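CCMAN5 (PDB 2XSG) hydrolyses alpha-mannosidic bonds as a calcium-binding family 92 mannosidase, and enables mannose-6-phosphate modification of yeast-produced human lysosomal enzymes. Local coordinates at residues A[65-70]-A[319-324]; A[354-359]-A[663-668]. All coordinates share one frame; numbering follows the deposited sequence.

Contact 1 of 2, residues A[65-70]-A[319-324]; sequences TNLDGV and FAMPMN
The carboxylate of Asp68 and the carboxamide of Asn66 are the flat groups here. The methyl of Ala320 sits over one face of the carboxylate rather than against a single oxygen: Ala320 CB is 3.9 Å from Asp68 CG and about as far from both oxygens. Of the carboxylate atoms, Asp68 OD1 comes nearest the sulphur, 3.7 Å from Met321 SD. Alanine suits this spot because its single small methyl can rest on the face of the acid, whose charge is met elsewhere: Lys38 forms a salt bridge with Asp68 OD1 and Gln31 gives OD2 a weak hydrogen bond. The Asn66 carboxamide is fixed at both ends: Leu67 N donates to Asn66 OD1 in the carbonyl plane, with a C=O...N angle of 99°, and Asn66 ND2 bonds Thr50 O.

Two methionines do the rest. Met321 runs out extended as far as SD, which accepts a weak hydrogen bond from Asp68 N, 3.4 Å away with an N-H...S angle of 156°. A turn at chi3 (66°) then swings Met321 CE aside to within 3.9 Å of Leu67 CD2. Met323 arrives at the same branch, its CE 3.5 Å from Leu67 CD2 and 3.4 Å from Asn66 O. Both methionines cross Leu67 at about a right angle, and their CE methyls meet at its CD2 branch. Long, flexible thioethers suit the span between two irregular backbones whose closest CA atoms, those of Asp68 and Ala320, stand 7.3 Å apart.

This is buried domain-interface packing, joining the N-terminal-domain loop between strands 58-63 and 80-84 to catalytic-domain segment 319-324. Phe195 of strand 185-195 packs on Leu67, Ser350 touches Leu67 and both methionines, strand 323-324 pairs with strand 348-349, and Leu370 and Met374 of helix 368-387 touch Phe319 and Pro322.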
loop_
_atom_site.group_PDB
_atom_site.type_symbol
_atom_site.label_atom_id
_atom_site.label_comp_id
_atom_site.label_asym_id
_atom_site.label_seq_id
_atom_site.Cartn_x
_atom_site.Cartn_y
_atom_site.Cartn_z
ATOM N N THR A 65 -14.408 -2.949 6.549
ATOM C CA THR A 65 -13.190 -2.153 6.727
ATOM C C THR A 65 -11.972 -3.026 6.506
ATOM O O THR A 65 -12.018 -4.249 6.703
ATOM C CB THR A 65 -13.081 -1.488 8.142
ATOM O OG1 THR A 65 -12.809 -2.490 9.135
ATOM C CG2 THR A 65 -14.358 -0.740 8.500
ATOM N N ASN A 66 -10.873 -2.402 6.092
ATOM C CA ASN A 66 -9.682 -3.178 5.825
ATOM C C ASN A 66 -8.449 -2.334 5.536
ATOM O O ASN A 66 -8.537 -1.100 5.448
ATOM C CB ASN A 66 -9.948 -4.129 4.656
ATOM C CG ASN A 66 -9.524 -5.543 4.969
ATOM O OD1 ASN A 66 -8.401 -5.775 5.435
ATOM N ND2 ASN A 66 -10.423 -6.501 4.728
ATOM N N LEU A 67 -7.320 -3.031 5.393
ATOM C CA LEU A 67 -6.040 -2.441 5.024
ATOM C C LEU A 67 -5.397 -3.323 3.967
ATOM O O LEU A 67 -5.350 -4.545 4.114
ATOM C CB LEU A 67 -5.106 -2.372 6.237
ATOM C CG LEU A 67 -5.490 -1.455 7.391
ATOM C CD1 LEU A 67 -4.456 -1.550 8.512
ATOM C CD2 LEU A 67 -5.653 -0.017 6.904
ATOM N N ASP A 68 -4.861 -2.711 2.921
ATOM C CA ASP A 68 -4.319 -3.500 1.812
ATOM C C ASP A 68 -2.875 -3.870 2.030
ATOM O O ASP A 68 -2.038 -3.004 2.287
ATOM C CB ASP A 68 -4.458 -2.750 0.494
ATOM C CG ASP A 68 -5.865 -2.288 0.249
ATOM O OD1 ASP A 68 -6.289 -1.363 0.971
ATOM O OD2 ASP A 68 -6.547 -2.835 -0.653
ATOM N N GLY A 69 -2.598 -5.165 1.947
ATOM C CA GLY A 69 -1.237 -5.673 1.907
ATOM C C GLY A 69 -0.399 -5.512 3.151
ATOM O O GLY A 69 0.827 -5.524 3.068
ATOM N N VAL A 70 -1.032 -5.378 4.312
ATOM C CA VAL A 70 -0.278 -5.183 5.556
ATOM C C VAL A 70 0.067 -6.527 6.211
ATOM O O VAL A 70 -0.474 -7.565 5.815
ATOM C CB VAL A 70 -0.997 -4.237 6.531
ATOM C CG1 VAL A 70 -1.197 -2.873 5.873
ATOM C CG2 VAL A 70 -2.323 -4.819 6.978
ATOM N N PHE A 319 -4.200 2.894 -6.160
ATOM C CA PHE A 319 -5.240 3.807 -5.672
ATOM C C PHE A 319 -6.096 3.167 -4.553
ATOM O O PHE A 319 -7.306 3.002 -4.709
ATOM C CB PHE A 319 -6.138 4.270 -6.848
ATOM C CG PHE A 319 -5.446 5.200 -7.821
ATOM C CD1 PHE A 319 -5.561 6.584 -7.685
ATOM C CD2 PHE A 319 -4.689 4.698 -8.869
ATOM C CE1 PHE A 319 -4.921 7.466 -8.590
ATOM C CE2 PHE A 319 -4.035 5.554 -9.777
ATOM C CZ PHE A 319 -4.150 6.935 -9.640
ATOM N N ALA A 320 -5.456 2.799 -3.446
ATOM C CA ALA A 320 -6.157 2.237 -2.284
ATOM C C ALA A 320 -5.891 3.022 -0.997
ATOM O O ALA A 320 -6.829 3.385 -0.294
ATOM C CB ALA A 320 -5.788 0.796 -2.086
ATOM N N MET A 321 -4.620 3.255 -0.669
ATOM C CA MET A 321 -4.260 3.884 0.604
ATOM C C MET A 321 -3.281 5.031 0.359
ATOM O O MET A 321 -2.472 4.931 -0.553
ATOM C CB MET A 321 -3.623 2.863 1.554
ATOM C CG MET A 321 -4.608 1.857 2.181
ATOM S SD MET A 321 -3.785 0.469 3.022
ATOM C CE MET A 321 -2.940 1.260 4.390
ATOM N N PRO A 322 -3.362 6.120 1.158
ATOM C CA PRO A 322 -4.341 6.357 2.225
ATOM C C PRO A 322 -5.784 6.471 1.714
ATOM O O PRO A 322 -6.007 6.816 0.546
ATOM C CB PRO A 322 -3.864 7.675 2.863
ATOM C CG PRO A 322 -3.103 8.368 1.764
ATOM C CD PRO A 322 -2.413 7.243 1.037
ATOM N N MET A 323 -6.746 6.169 2.588
ATOM C CA MET A 323 -8.156 6.132 2.211
ATOM C C MET A 323 -8.792 7.487 2.423
ATOM O O MET A 323 -8.362 8.249 3.292
ATOM C CB MET A 323 -8.945 5.128 3.059
ATOM C CG MET A 323 -8.290 3.800 3.336
ATOM S SD MET A 323 -9.287 2.982 4.610
ATOM C CE MET A 323 -7.983 2.284 5.590
ATOM N N ASN A 324 -9.824 7.774 1.638
ATOM C CA ASN A 324 -10.637 8.974 1.845
ATOM C C ASN A 324 -11.238 8.893 3.254
ATOM O O ASN A 324 -12.057 8.011 3.535
ATOM C CB ASN A 324 -11.719 9.060 0.755
ATOM C CG ASN A 324 -12.487 10.379 0.759
ATOM O OD1 ASN A 324 -12.682 11.022 1.803
ATOM N ND2 ASN A 324 -12.977 10.764 -0.421
#

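Contact 2 of 2, residues A[354-359]-A[663-668]; sequences WDDFRK and AGTMST
Lys359, Thr665 and Ala663 carry this contact between helix 353-366 and the start of helix 665-675. The Lys359 chain leaves in the crowded position between backbone N and carbonyl carbon (chi1 86°), then runs fully extended across Thr665 at about a right angle, Lys359 CD lying 4.2 Å from Thr665 OG1, which hydrogen-bonds Asp662 O.

At the tip, Lys359 NZ meets Ala663 O on a lone pair at 2.8 Å. Lys359 NZ also forms a salt bridge with Asp356 OD2 at 2.8 Å, from above the carboxylate plane, and bonds Met321 O. Three oxygens thus grip this buried charge, probably keeping it protonated; lysine suits the place, since its long aliphatic chain carries the charge across to them. Ala663, a small residue of positive phi, brings its CB 3.5 Å from Lys359 NZ.

Near the lysine's base, Thr668 CG2 packs on Lys359 CB at 3.8 Å. Thr668 OG1 donates to Gly664 O, which also accepts Thr668 N. Gly664, at the N-cap with positive phi, suits the turn into the helix.

Asp662 binds calcium with Asn588 and Glu589, and Asp355 OD1 hydrogen-bonds bis-tris propane, probably from the crystallisation liquor: a setting consistent with the active centre of the family 92 catalytic domain.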
loop_
_atom_site.group_PDB
_atom_site.type_symbol
_atom_site.label_atom_id
_atom_site.label_comp_id
_atom_site.label_asym_id
_atom_site.label_seq_id
_atom_site.Cartn_x
_atom_site.Cartn_y
_atom_site.Cartn_z
ATOM N N TRP A 354 6.680 3.999 6.883
ATOM C CA TRP A 354 7.968 3.288 7.023
ATOM C C TRP A 354 8.190 2.321 5.842
ATOM O O TRP A 354 9.298 2.227 5.308
ATOM C CB TRP A 354 7.996 2.514 8.342
ATOM C CG TRP A 354 9.327 1.940 8.762
ATOM C CD1 TRP A 354 10.271 2.551 9.548
ATOM C CD2 TRP A 354 9.841 0.630 8.468
ATOM N NE1 TRP A 354 11.350 1.712 9.733
ATOM C CE2 TRP A 354 11.106 0.524 9.098
ATOM C CE3 TRP A 354 9.360 -0.461 7.734
ATOM C CZ2 TRP A 354 11.903 -0.631 9.005
ATOM C CZ3 TRP A 354 10.153 -1.611 7.637
ATOM C CH2 TRP A 354 11.413 -1.683 8.270
ATOM N N ASP A 355 7.117 1.638 5.429
ATOM C CA ASP A 355 7.159 0.735 4.271
ATOM C C ASP A 355 6.946 1.426 2.941
ATOM O O ASP A 355 7.555 1.049 1.940
ATOM C CB ASP A 355 6.085 -0.378 4.368
ATOM C CG ASP A 355 6.122 -1.121 5.671
ATOM O OD1 ASP A 355 5.125 -1.059 6.436
ATOM O OD2 ASP A 355 7.139 -1.782 5.927
ATOM N N ASP A 356 6.058 2.410 2.904
ATOM C CA ASP A 356 5.525 2.829 1.610
ATOM C C ASP A 356 5.978 4.164 1.040
ATOM O O ASP A 356 5.463 4.581 0.002
ATOM C CB ASP A 356 3.987 2.749 1.607
ATOM C CG ASP A 356 3.331 3.921 2.297
ATOM O OD1 ASP A 356 4.045 4.853 2.751
ATOM O OD2 ASP A 356 2.078 3.898 2.394
ATOM N N PHE A 357 6.914 4.828 1.709
ATOM C CA PHE A 357 7.212 6.231 1.399
ATOM C C PHE A 357 7.523 6.526 -0.073
ATOM O O PHE A 357 7.143 7.577 -0.576
ATOM C CB PHE A 357 8.278 6.837 2.354
ATOM C CG PHE A 357 9.690 6.309 2.159
ATOM C CD1 PHE A 357 10.621 7.024 1.379
ATOM C CD2 PHE A 357 10.110 5.152 2.796
ATOM C CE1 PHE A 357 11.938 6.565 1.213
ATOM C CE2 PHE A 357 11.432 4.670 2.635
ATOM C CZ PHE A 357 12.344 5.377 1.840
ATOM N N ARG A 358 8.178 5.597 -0.765
ATOM C CA ARG A 358 8.505 5.832 -2.185
ATOM C C ARG A 358 7.281 5.841 -3.116
ATOM O O ARG A 358 7.367 6.323 -4.249
ATOM C CB ARG A 358 9.503 4.805 -2.708
ATOM C CG ARG A 358 10.932 5.074 -2.315
ATOM C CD ARG A 358 11.907 4.309 -3.232
ATOM N NE ARG A 358 13.269 4.798 -3.071
ATOM C CZ ARG A 358 14.024 4.516 -2.017
ATOM N NH1 ARG A 358 13.545 3.745 -1.051
ATOM N NH2 ARG A 358 15.250 5.005 -1.927
ATOM N N LYS A 359 6.159 5.291 -2.657
ATOM C CA LYS A 359 4.981 5.168 -3.525
ATOM C C LYS A 359 4.389 6.542 -3.868
ATOM O O LYS A 359 3.890 6.751 -4.990
ATOM C CB LYS A 359 3.921 4.220 -2.918
ATOM C CG LYS A 359 2.958 4.873 -1.941
ATOM C CD LYS A 359 1.926 3.890 -1.402
ATOM C CE LYS A 359 0.850 4.642 -0.649
ATOM N NZ LYS A 359 0.132 3.782 0.366
ATOM N N ALA A 663 0.222 -1.563 1.588
ATOM C CA ALA A 663 -0.555 -0.388 1.171
ATOM C C ALA A 663 -0.295 -0.013 -0.295
ATOM O O ALA A 663 -0.219 1.176 -0.647
ATOM C CB ALA A 663 -0.244 0.813 2.101
ATOM N N GLY A 664 -0.147 -1.027 -1.137
ATOM C CA GLY A 664 0.015 -0.838 -2.569
ATOM C C GLY A 664 1.410 -0.439 -3.018
ATOM O O GLY A 664 1.584 -0.033 -4.167
ATOM N N THR A 665 2.407 -0.553 -2.135
ATOM C CA THR A 665 3.785 -0.180 -2.518
ATOM C C THR A 665 4.357 -1.055 -3.639
ATOM O O THR A 665 4.859 -0.542 -4.647
ATOM C CB THR A 665 4.763 -0.200 -1.332
ATOM O OG1 THR A 665 4.244 0.625 -0.289
ATOM C CG2 THR A 665 6.163 0.329 -1.769
ATOM N N MET A 666 4.313 -2.371 -3.457
ATOM C CA MET A 666 4.862 -3.261 -4.479
ATOM C C MET A 666 4.149 -3.036 -5.832
ATOM O O MET A 666 4.817 -2.944 -6.872
ATOM C CB MET A 666 4.862 -4.722 -4.019
ATOM C CG MET A 666 5.827 -5.004 -2.845
ATOM S SD MET A 666 7.474 -4.254 -3.105
ATOM C CE MET A 666 8.425 -5.104 -1.836
ATOM N N SER A 667 2.822 -2.882 -5.802
ATOM C CA SER A 667 2.032 -2.542 -7.009
ATOM C C SER A 667 2.470 -1.230 -7.658
ATOM O O SER A 667 2.606 -1.156 -8.885
ATOM C CB SER A 667 0.539 -2.453 -6.694
ATOM O OG SER A 667 0.032 -3.694 -6.239
ATOM N N THR A 668 2.664 -0.199 -6.823
ATOM C CA THR A 668 3.100 1.117 -7.276
ATOM C C THR A 668 4.499 1.077 -7.904
ATOM O O THR A 668 4.734 1.706 -8.922
ATOM C CB THR A 668 3.061 2.139 -6.132
ATOM O OG1 THR A 668 1.760 2.142 -5.543
ATOM C CG2 THR A 668 3.347 3.525 -6.640
#

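Contact 1 closes before contact 2 opens along the chain, yet their centres lie only about 11 Å apart near the middle of the molecule. They touch directly: Asp68 O takes a probable hydrogen bond from Ala663 N, the lysine of contact 2 bonds the 319-324 backbone, and the Met321 methyl packs on the Ala663 side chain. Segment 65-70 of the N-terminal domain is thereby tied to 663-668, and 319-324 to 354-359 of helix 353-366, the last three segments belonging to the catalytic domain. Gly69 also pairs through its backbone with the calcium ligand Asp662. The N-terminal domain thus appears to reach the surroundings of the metal site, consistent with an active centre built at the domain interface.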